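Local coordinates for protein 2-aminomuconate 6-semialdehyde dehydrogenase (Burkholderia cenocepacia, PDB 4U3W) that probably oxidises 2-aminomuconate 6-semialdehyde to 2-aminomuconate with a nicotinamide adenine dinucleotide cofactor, as a member of the aldehyde dehydrogenase family, at residues 66-71 with 192-197; 99-104 with 205-210. One frame throughout, in Å; residues are numbered along the deposited sequence.

In the fold
Contacts 1 and 2 both bring an early helix of the chain against the same portion of the aldehyde dehydrogenase fold, the strand 192-196 and the helix 203-214 that follows it. Contact 1 is fully buried: helix 58-76 meets the strand's first residues through alanines, a cysteine and a valine, so the chemistry is small and apolar around one thiol. Contact 2 is only partly buried, where helix 99-110 faces helix 203-214; a phenylalanine ring and a leucine do the packing, and glutamates with an arginine border it. Their centres are about 20 Å apart, yet the segments touch where Pro197 CG meets Ala205 CB at 3.8 Å.

Contact 1 of 2, residues 66-71 with 192-197; sequences QAAHAA and CVVAKP
Cys192 opens the strand by pushing its side chain at the helix turn that holds Ala68 and Ala71. The two residues nearest in backbone are Ala68 and Cys192, whose CA atoms lie 5.5 Å apart. Starting at its root, Cys192 CB packs against the methyl of Ala68, CB to CB at 3.8 Å, and also lies 3.6 Å from the carbonyl O of Ala68. One atom further out, SG reaches along the helix: it lies 3.4 Å from Ala68 O, and 3.8 Å from the CB of Ala71, one turn on. This reach depends on a first torsion of -62°, with SG anti to the carbonyl carbon and beside the backbone N. Gln72 and Trp76 of the same helix also touch Cys192, so the helix continues over the cysteine beyond Ala71.

Strand 192-196 is the second strand of a beta-alpha-beta unit in the Rossmann-like domain: strand 153-169 leads through helix 175-188 into it, and it runs parallel to both its neighbours, 153-169 and 222-224. Helix 58-76 meets its starting end, where the axes of the short segments run nearly antiparallel, at 168°. Backbone hydrogen bonds to Gly164 and Ile166 hold Cys192 in the sheet, and Val194 is likewise bonded to Ile166. Two residues along from the cysteine, Val194 adds one branch to the contact. Its CG2, beside the backbone N, comes to 4.0 Å from Ala68 CB, so that one alanine methyl meets both Cys192 and Val194.

Contact 2 of 2, residues 99-104 with 205-210; sequences FDEFVA and ATLLAE
Phe102 and Leu207 meet where two helices run side by side in nearly opposite directions, their short segments 10.1 Å apart at the axes and 154° between directions. Helix 203-214 is the connecting helix of a beta-alpha-beta crossover, joining strand 192-196 to the parallel strand 222-224; helix 99-110 lies alongside it.

The main aromatic interaction is a CH-pi contact. Leu207 CB sits over one face of the Phe102 ring, 3.9 Å from its centroid and 26° off the normal, displaced toward the rim at CZ and CE2. The two side chains slide past one another in opposite directions, so the ring reaches the root of the leucine while the leucine's tip goes to the other helix's backbone.

That tip makes a van der Waals contact between a methyl and a backbone carbonyl: Leu207 CD1 is anti to CA, chi2 -176°, and the extended chain carries it to 3.5 Å from Glu101 O. A further apolar contact joins the outer part of the ring to Leu208, with Phe102 CE2 and Leu208 CB 4.4 Å apart, while the CA of Leu208 lies in plane at the ring's edge. Leu176 of helix 175-188 also touches Phe102, and Phe179 touches Leu208, which ties the buried side to the domain core.

Polar groups lie at the margin. The like-charged carboxylates of Glu101 and Glu210 come to 5.3 Å between their OE1 atoms, a proximity probably eased by Arg98, whose NH2 forms a salt bridge with each of those two oxygens.

Contact 1 of 2, residues 66-71 with 192-197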
loop_
_atom_site.group_PDB
_atom_site.type_symbol
_atom_site.label_atom_id
_atom_site.label_comp_id
_atom_site.label_asym_id
_atom_site.label_seq_id
_atom_site.Cartn_x
_atom_site.Cartn_y
_atom_site.Cartn_z
ATOM N N GLN A 66 -34.373 -11.221 8.295
ATOM C CA GLN A 66 -35.091 -9.960 8.233
ATOM C C GLN A 66 -34.698 -9.048 9.408
ATOM O O GLN A 66 -34.695 -7.849 9.236
ATOM C CB GLN A 66 -36.620 -10.188 8.227
ATOM C CG GLN A 66 -37.120 -11.092 7.053
ATOM C CD GLN A 66 -36.485 -10.771 5.691
ATOM O OE1 GLN A 66 -36.223 -9.624 5.360
ATOM N NE2 GLN A 66 -36.216 -11.806 4.913
ATOM N N ALA A 67 -34.454 -9.627 10.592
ATOM C CA ALA A 67 -34.005 -8.859 11.762
ATOM C C ALA A 67 -32.644 -8.206 11.485
ATOM O O ALA A 67 -32.402 -7.052 11.867
ATOM C CB ALA A 67 -33.896 -9.749 13.015
ATOM N N ALA A 68 -31.781 -8.969 10.827
ATOM C CA ALA A 68 -30.430 -8.485 10.466
ATOM C C ALA A 68 -30.553 -7.343 9.476
ATOM O O ALA A 68 -29.879 -6.321 9.614
ATOM C CB ALA A 68 -29.565 -9.642 9.890
ATOM N N HIS A 69 -31.447 -7.496 8.491
ATOM C CA HIS A 69 -31.658 -6.422 7.524
ATOM C C HIS A 69 -32.235 -5.156 8.132
ATOM O O HIS A 69 -31.827 -4.031 7.767
ATOM C CB HIS A 69 -32.538 -6.890 6.364
ATOM C CG HIS A 69 -31.726 -7.395 5.214
ATOM N ND1 HIS A 69 -30.940 -6.566 4.443
ATOM C CD2 HIS A 69 -31.503 -8.651 4.759
ATOM C CE1 HIS A 69 -30.295 -7.283 3.538
ATOM N NE2 HIS A 69 -30.620 -8.550 3.707
ATOM N N ALA A 70 -33.183 -5.317 9.051
ATOM C CA ALA A 70 -33.733 -4.148 9.739
ATOM C C ALA A 70 -32.646 -3.439 10.581
ATOM O O ALA A 70 -32.603 -2.217 10.646
ATOM C CB ALA A 70 -34.932 -4.551 10.609
ATOM N N ALA A 71 -31.765 -4.214 11.210
ATOM C CA ALA A 71 -30.691 -3.654 12.046
ATOM C C ALA A 71 -29.662 -2.855 11.228
ATOM O O ALA A 71 -29.087 -1.852 11.704
ATOM C CB ALA A 71 -30.003 -4.810 12.857
ATOM N N CYS A 192 -24.370 -6.833 9.539
ATOM C CA CYS A 192 -25.034 -7.679 10.495
ATOM C C CYS A 192 -24.769 -9.152 10.142
ATOM O O CYS A 192 -24.373 -9.488 9.023
ATOM C CB CYS A 192 -26.569 -7.407 10.515
ATOM S SG CYS A 192 -26.832 -5.631 11.031
ATOM N N VAL A 193 -25.031 -10.041 11.090
ATOM C CA VAL A 193 -24.616 -11.441 10.964
ATOM C C VAL A 193 -25.790 -12.406 11.321
ATOM O O VAL A 193 -26.483 -12.178 12.297
ATOM C CB VAL A 193 -23.400 -11.700 11.903
ATOM C CG1 VAL A 193 -23.226 -13.165 12.226
ATOM C CG2 VAL A 193 -22.088 -11.063 11.329
ATOM N N VAL A 194 -25.956 -13.472 10.554
ATOM C CA VAL A 194 -26.785 -14.603 10.905
ATOM C C VAL A 194 -25.858 -15.812 10.849
ATOM O O VAL A 194 -25.339 -16.146 9.779
ATOM C CB VAL A 194 -27.960 -14.817 9.933
ATOM C CG1 VAL A 194 -28.753 -16.143 10.309
ATOM C CG2 VAL A 194 -28.884 -13.614 9.961
ATOM N N ALA A 195 -25.619 -16.415 12.012
ATOM C CA ALA A 195 -24.574 -17.405 12.131
ATOM C C ALA A 195 -25.112 -18.731 12.628
ATOM O O ALA A 195 -25.811 -18.785 13.626
ATOM C CB ALA A 195 -23.479 -16.916 13.086
ATOM N N LYS A 196 -24.710 -19.799 11.955
ATOM C CA LYS A 196 -25.165 -21.140 12.327
ATOM C C LYS A 196 -23.972 -22.030 12.651
ATOM O O LYS A 196 -23.277 -22.457 11.745
ATOM C CB LYS A 196 -25.944 -21.817 11.212
ATOM C CG LYS A 196 -26.613 -23.198 11.808
ATOM C CD LYS A 196 -26.778 -24.265 10.821
ATOM C CE LYS A 196 -25.603 -25.110 10.553
ATOM N NZ LYS A 196 -25.398 -26.230 11.507
ATOM N N PRO A 197 -23.732 -22.301 13.937
ATOM C CA PRO A 197 -22.590 -23.168 14.297
ATOM C C PRO A 197 -22.951 -24.611 14.047
ATOM O O PRO A 197 -24.136 -24.965 13.806
ATOM C CB PRO A 197 -22.396 -22.923 15.787
ATOM C CG PRO A 197 -23.879 -22.607 16.291
ATOM C CD PRO A 197 -24.520 -21.856 15.103
#

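Contact 2 of 2, residues 99-104 with 205-210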
loop_
_atom_site.group_PDB
_atom_site.type_symbol
_atom_site.label_atom_id
_atom_site.label_comp_id
_atom_site.label_asym_id
_atom_site.label_seq_id
_atom_site.Cartn_x
_atom_site.Cartn_y
_atom_site.Cartn_z
ATOM N N PHE A 99 -13.962 -16.397 30.934
ATOM C CA PHE A 99 -13.002 -17.242 30.231
ATOM C C PHE A 99 -13.154 -18.705 30.609
ATOM O O PHE A 99 -13.227 -19.578 29.725
ATOM C CB PHE A 99 -11.558 -16.730 30.489
ATOM C CG PHE A 99 -10.486 -17.458 29.695
ATOM C CD1 PHE A 99 -9.923 -18.633 30.172
ATOM C CD2 PHE A 99 -9.964 -16.909 28.528
ATOM C CE1 PHE A 99 -8.882 -19.285 29.463
ATOM C CE2 PHE A 99 -8.924 -17.563 27.808
ATOM C CZ PHE A 99 -8.411 -18.746 28.263
ATOM N N ASP A 100 -13.246 -19.001 31.911
ATOM C CA ASP A 100 -13.360 -20.396 32.331
ATOM C C ASP A 100 -14.660 -21.089 31.870
ATOM O O ASP A 100 -14.666 -22.292 31.610
ATOM C CB ASP A 100 -13.237 -20.513 33.846
ATOM C CG ASP A 100 -11.816 -20.239 34.338
ATOM O OD1 ASP A 100 -10.884 -20.100 33.514
ATOM O OD2 ASP A 100 -11.623 -20.179 35.565
ATOM N N GLU A 101 -15.769 -20.365 31.825
ATOM C CA GLU A 101 -16.994 -20.917 31.263
ATOM C C GLU A 101 -16.832 -21.276 29.795
ATOM O O GLU A 101 -17.398 -22.245 29.340
ATOM C CB GLU A 101 -18.158 -19.913 31.365
ATOM C CG GLU A 101 -18.788 -19.774 32.720
ATOM C CD GLU A 101 -19.952 -18.810 32.674
ATOM O OE1 GLU A 101 -21.027 -19.203 32.175
ATOM O OE2 GLU A 101 -19.782 -17.647 33.084
ATOM N N PHE A 102 -16.171 -20.408 29.025
ATOM C CA PHE A 102 -15.999 -20.666 27.600
ATOM C C PHE A 102 -15.171 -21.908 27.417
ATOM O O PHE A 102 -15.491 -22.771 26.597
ATOM C CB PHE A 102 -15.338 -19.466 26.899
ATOM C CG PHE A 102 -16.338 -18.446 26.407
ATOM C CD1 PHE A 102 -16.811 -17.430 27.241
ATOM C CD2 PHE A 102 -16.845 -18.535 25.113
ATOM C CE1 PHE A 102 -17.777 -16.538 26.780
ATOM C CE2 PHE A 102 -17.834 -17.631 24.641
ATOM C CZ PHE A 102 -18.280 -16.642 25.459
ATOM N N VAL A 103 -14.110 -22.007 28.219
ATOM C CA VAL A 103 -13.261 -23.187 28.210
ATOM C C VAL A 103 -14.065 -24.437 28.486
ATOM O O VAL A 103 -13.958 -25.426 27.762
ATOM C CB VAL A 103 -12.101 -23.036 29.243
ATOM C CG1 VAL A 103 -11.313 -24.354 29.383
ATOM C CG2 VAL A 103 -11.171 -21.894 28.773
ATOM N N ALA A 104 -14.888 -24.423 29.522
ATOM C CA ALA A 104 -15.623 -25.640 29.906
ATOM C C ALA A 104 -16.665 -26.071 28.836
ATOM O O ALA A 104 -16.872 -27.254 28.608
ATOM C CB ALA A 104 -16.316 -25.422 31.259
ATOM N N ALA A 205 -20.659 -21.084 20.979
ATOM C CA ALA A 205 -21.365 -20.038 20.203
ATOM C C ALA A 205 -22.578 -19.460 20.974
ATOM O O ALA A 205 -22.871 -18.263 20.895
ATOM C CB ALA A 205 -21.818 -20.612 18.832
ATOM N N THR A 206 -23.273 -20.305 21.739
ATOM C CA THR A 206 -24.383 -19.818 22.537
ATOM C C THR A 206 -23.869 -18.872 23.647
ATOM O O THR A 206 -24.495 -17.827 23.911
ATOM C CB THR A 206 -25.220 -20.978 23.162
ATOM O OG1 THR A 206 -25.610 -21.901 22.125
ATOM C CG2 THR A 206 -26.540 -20.410 23.821
ATOM N N LEU A 207 -22.728 -19.206 24.265
ATOM C CA LEU A 207 -22.145 -18.306 25.269
ATOM C C LEU A 207 -21.758 -17.014 24.619
ATOM O O LEU A 207 -21.885 -15.909 25.223
ATOM C CB LEU A 207 -20.905 -18.970 25.931
ATOM C CG LEU A 207 -21.243 -20.146 26.850
ATOM C CD1 LEU A 207 -19.967 -20.657 27.513
ATOM C CD2 LEU A 207 -22.210 -19.647 27.895
ATOM N N LEU A 208 -21.273 -17.109 23.378
ATOM C CA LEU A 208 -20.922 -15.855 22.657
ATOM C C LEU A 208 -22.181 -14.952 22.471
ATOM O O LEU A 208 -22.134 -13.711 22.657
ATOM C CB LEU A 208 -20.257 -16.155 21.311
ATOM C CG LEU A 208 -19.820 -14.916 20.490
ATOM C CD1 LEU A 208 -18.770 -14.117 21.284
ATOM C CD2 LEU A 208 -19.207 -15.296 19.122
ATOM N N ALA A 209 -23.306 -15.565 22.121
ATOM C CA ALA A 209 -24.558 -14.811 22.059
ATOM C C ALA A 209 -24.890 -14.134 23.398
ATOM O O ALA A 209 -25.342 -13.006 23.389
ATOM C CB ALA A 209 -25.761 -15.775 21.632
ATOM N N GLU A 210 -24.694 -14.833 24.529
ATOM C CA GLU A 210 -24.933 -14.221 25.848
ATOM C C GLU A 210 -24.048 -13.003 26.068
ATOM O O GLU A 210 -24.478 -11.974 26.646
ATOM C CB GLU A 210 -24.668 -15.242 26.976
ATOM C CG GLU A 210 -25.635 -16.406 26.926
ATOM C CD GLU A 210 -25.448 -17.405 28.055
ATOM O OE1 GLU A 210 -24.776 -17.072 29.057
ATOM O OE2 GLU A 210 -26.008 -18.527 27.954
#